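PDB 5MBC: beta subunit of photoactivated adenylyl cyclase from Beggiatoa sp. PS, which converts ATP to cyclic AMP under the control of blue light, sensed by a flavin-binding BLUF domain joined to a class III cyclase domain. Local coordinates for the interface of chains A and B. Residues are numbered along the deposited sequence; one frame, centred on the assembly and turned at random. Chains: chain A/B, Beta subunit of photoactivated adenylyl cyclase.

The interface of chains A and B. Residues chain A 114-115, 118-119; chain B 9, 11, 51, 53, 80, 116.
Helix 110-129 of chain A, with A:Leu115 and A:Ile119 one turn apart, lies on the sheet of the BLUF domain of chain B, touching strands 5-14, 49-55 and 77-84, while helix 110-128 of chain B flanks it through B:Leu116. Two-fold symmetry repeats the patch with the chains exchanged in the deposited dimer, probably the working form, since class III cyclases build their active sites between two catalytic domains; the packing is a possible route for the light signal. In this patch no polar group bonds across; the contacts are made almost entirely by aliphatic and ring carbons. A:Leu115 splits its two methyls: CD1 packs on CB of B:Phe51 at 3.6 Å, and CD2 meets CG2 of B:Val9 at 3.7 Å, with CD1 of B:Ile53 close by. A:Ile119 sends an extended arm (chi2 -179°) to the B:Phe51 ring, whose edge its CD1 meets in plane, 3.5 Å from CE2; the two side chains cross nearly at right angles. The same CD1 also touches CD1 of B:Leu116 at 3.9 Å and CG2 of B:Ile11, and CG1 rests 3.7 Å from CD1 of B:Leu80. A:Thr118 points CG2, anti to its backbone N, tip to tip at CG1 of B:Val9, 3.8 Å away, and near CB of B:Leu80 (4.2 Å). Its OG1 instead turns back along the helix to O of A:Ser114 (3.1 Å), tilted 33° from the carbonyl plane, a hydrogen bond within chain A that probably helps hold the methyl toward the sheet. A serine here would probably open a gap against B:Val9 and B:Leu80 where the methyl had packed.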
ATOM      1  N   SER A 114      -6.617  10.330 -24.939  1.00 23.33           N
ATOM      2  CA  SER A 114      -6.812  10.970 -23.641  1.00 25.94           C
ATOM      3  C   SER A 114      -6.913   9.937 -22.526  1.00 23.64           C
ATOM      4  O   SER A 114      -6.364  10.139 -21.435  1.00 27.18           O
ATOM      5  CB  SER A 114      -8.062  11.849 -23.672  1.00 29.56           C
ATOM      6  OG  SER A 114      -8.300  12.440 -22.407  1.00 34.97           O
ATOM      7  N   LEU A 115      -7.613   8.828 -22.776  1.00 27.17           N
ATOM      8  CA  LEU A 115      -7.728   7.784 -21.764  1.00 30.94           C
ATOM      9  C   LEU A 115      -6.378   7.147 -21.472  1.00 27.82           C
ATOM     10  O   LEU A 115      -6.031   6.918 -20.308  1.00 25.89           O
ATOM     11  CB  LEU A 115      -8.731   6.723 -22.213  1.00 26.60           C
ATOM     12  CG  LEU A 115     -10.199   7.139 -22.280  1.00 23.53           C
ATOM     13  CD1 LEU A 115     -11.004   6.060 -22.974  1.00 31.29           C
ATOM     14  CD2 LEU A 115     -10.744   7.407 -20.885  1.00 27.59           C
ATOM     15  N   THR A 118      -4.437   9.458 -19.251  1.00 24.41           N
ATOM     16  CA  THR A 118      -4.972   9.581 -17.898  1.00 28.95           C
ATOM     17  C   THR A 118      -4.721   8.317 -17.084  1.00 27.89           C
ATOM     18  O   THR A 118      -4.287   8.387 -15.928  1.00 23.09           O
ATOM     19  CB  THR A 118      -6.468   9.898 -17.953  1.00 28.96           C
ATOM     20  OG1 THR A 118      -6.665  11.181 -18.559  1.00 28.88           O
ATOM     21  CG2 THR A 118      -7.068   9.906 -16.553  1.00 29.19           C
ATOM     22  N   ILE A 119      -4.981   7.146 -17.673  1.00 21.79           N
ATOM     23  CA  ILE A 119      -4.831   5.900 -16.927  0.80 25.93           C
ATOM     24  C   ILE A 119      -3.360   5.588 -16.679  1.00 26.48           C
ATOM     25  O   ILE A 119      -3.005   5.029 -15.633  1.00 21.03           O
ATOM     26  CB  ILE A 119      -5.543   4.754 -17.669  0.80 26.93           C
ATOM     27  CG1 ILE A 119      -7.028   5.080 -17.828  0.80 24.01           C
ATOM     28  CG2 ILE A 119      -5.366   3.435 -16.929  0.80 24.74           C
ATOM     29  CD1 ILE A 119      -7.816   4.004 -18.523  0.80 32.18           C
TER
ATOM     30  N   VAL B   9     -13.381  11.716 -15.483  1.00 27.36           N
ATOM     31  CA  VAL B   9     -13.123  10.499 -16.243  1.00 23.76           C
ATOM     32  C   VAL B   9     -13.030   9.350 -15.250  1.00 28.69           C
ATOM     33  O   VAL B   9     -12.316   9.446 -14.246  1.00 23.50           O
ATOM     34  CB  VAL B   9     -11.845  10.600 -17.103  1.00 30.57           C
ATOM     35  CG1 VAL B   9     -10.662  11.070 -16.273  1.00 38.14           C
ATOM     36  CG2 VAL B   9     -11.543   9.263 -17.766  1.00 27.92           C
ATOM     37  N   ILE B  11     -13.333   4.780 -14.736  1.00 17.95           N
ATOM     38  CA  ILE B  11     -13.394   3.430 -15.277  1.00 21.61           C
ATOM     39  C   ILE B  11     -14.252   2.588 -14.346  1.00 26.42           C
ATOM     40  O   ILE B  11     -14.342   2.851 -13.143  1.00 29.73           O
ATOM     41  CB  ILE B  11     -11.994   2.801 -15.451  1.00 21.60           C
ATOM     42  CG1 ILE B  11     -11.247   2.773 -14.117  1.00 23.92           C
ATOM     43  CG2 ILE B  11     -11.199   3.554 -16.506  1.00 21.17           C
ATOM     44  CD1 ILE B  11      -9.905   2.081 -14.184  1.00 22.77           C
ATOM     45  N   PHE B  51     -15.198   2.933 -19.955  1.00 20.08           N
ATOM     46  CA  PHE B  51     -14.424   4.167 -19.888  1.00 20.71           C
ATOM     47  C   PHE B  51     -15.354   5.307 -20.268  1.00 21.93           C
ATOM     48  O   PHE B  51     -15.969   5.269 -21.338  1.00 25.91           O
ATOM     49  CB  PHE B  51     -13.217   4.152 -20.841  1.00 22.72           C
ATOM     50  CG  PHE B  51     -12.320   2.952 -20.693  1.00 22.81           C
ATOM     51  CD1 PHE B  51     -12.683   1.726 -21.226  1.00 27.78           C
ATOM     52  CD2 PHE B  51     -11.094   3.061 -20.059  1.00 21.75           C
ATOM     53  CE1 PHE B  51     -11.856   0.626 -21.107  1.00 24.99           C
ATOM     54  CE2 PHE B  51     -10.262   1.963 -19.938  1.00 28.52           C
ATOM     55  CZ  PHE B  51     -10.644   0.746 -20.462  1.00 31.48           C
ATOM     56  N   ILE B  53     -15.812   9.748 -20.136  1.00 23.89           N
ATOM     57  CA  ILE B  53     -15.420  11.118 -19.840  1.00 23.64           C
ATOM     58  C   ILE B  53     -16.681  11.969 -19.863  1.00 26.92           C
ATOM     59  O   ILE B  53     -17.487  11.861 -20.795  1.00 28.38           O
ATOM     60  CB  ILE B  53     -14.382  11.642 -20.849  1.00 30.33           C
ATOM     61  CG1 ILE B  53     -13.197  10.676 -20.942  1.00 28.12           C
ATOM     62  CG2 ILE B  53     -13.911  13.034 -20.461  1.00 36.03           C
ATOM     63  CD1 ILE B  53     -12.203  11.024 -22.029  1.00 26.83           C
ATOM     64  N   LEU B  80     -10.963   8.511 -11.990  1.00 24.10           N
ATOM     65  CA  LEU B  80      -9.511   8.630 -12.058  1.00 32.21           C
ATOM     66  C   LEU B  80      -9.034  10.072 -11.963  1.00 30.85           C
ATOM     67  O   LEU B  80      -7.976  10.331 -11.377  1.00 33.05           O
ATOM     68  CB  LEU B  80      -8.997   8.011 -13.357  1.00 35.20           C
ATOM     69  CG  LEU B  80      -9.375   6.557 -13.640  1.00 44.00           C
ATOM     70  CD1 LEU B  80      -9.210   6.259 -15.118  1.00 44.59           C
ATOM     71  CD2 LEU B  80      -8.528   5.611 -12.804  1.00 43.83           C
ATOM     72  N   LEU B 116      -3.942   0.380 -24.106  1.00 25.82           N
ATOM     73  CA  LEU B 116      -4.994   0.841 -23.205  1.00 28.10           C
ATOM     74  C   LEU B 116      -5.535  -0.304 -22.358  1.00 27.89           C
ATOM     75  O   LEU B 116      -5.777  -0.137 -21.157  1.00 25.90           O
ATOM     76  CB  LEU B 116      -6.123   1.497 -24.000  1.00 22.34           C
ATOM     77  CG  LEU B 116      -7.318   1.980 -23.172  1.00 29.03           C
ATOM     78  CD1 LEU B 116      -6.894   3.070 -22.197  1.00 24.40           C
ATOM     79  CD2 LEU B 116      -8.445   2.466 -24.071  1.00 35.92           C
TER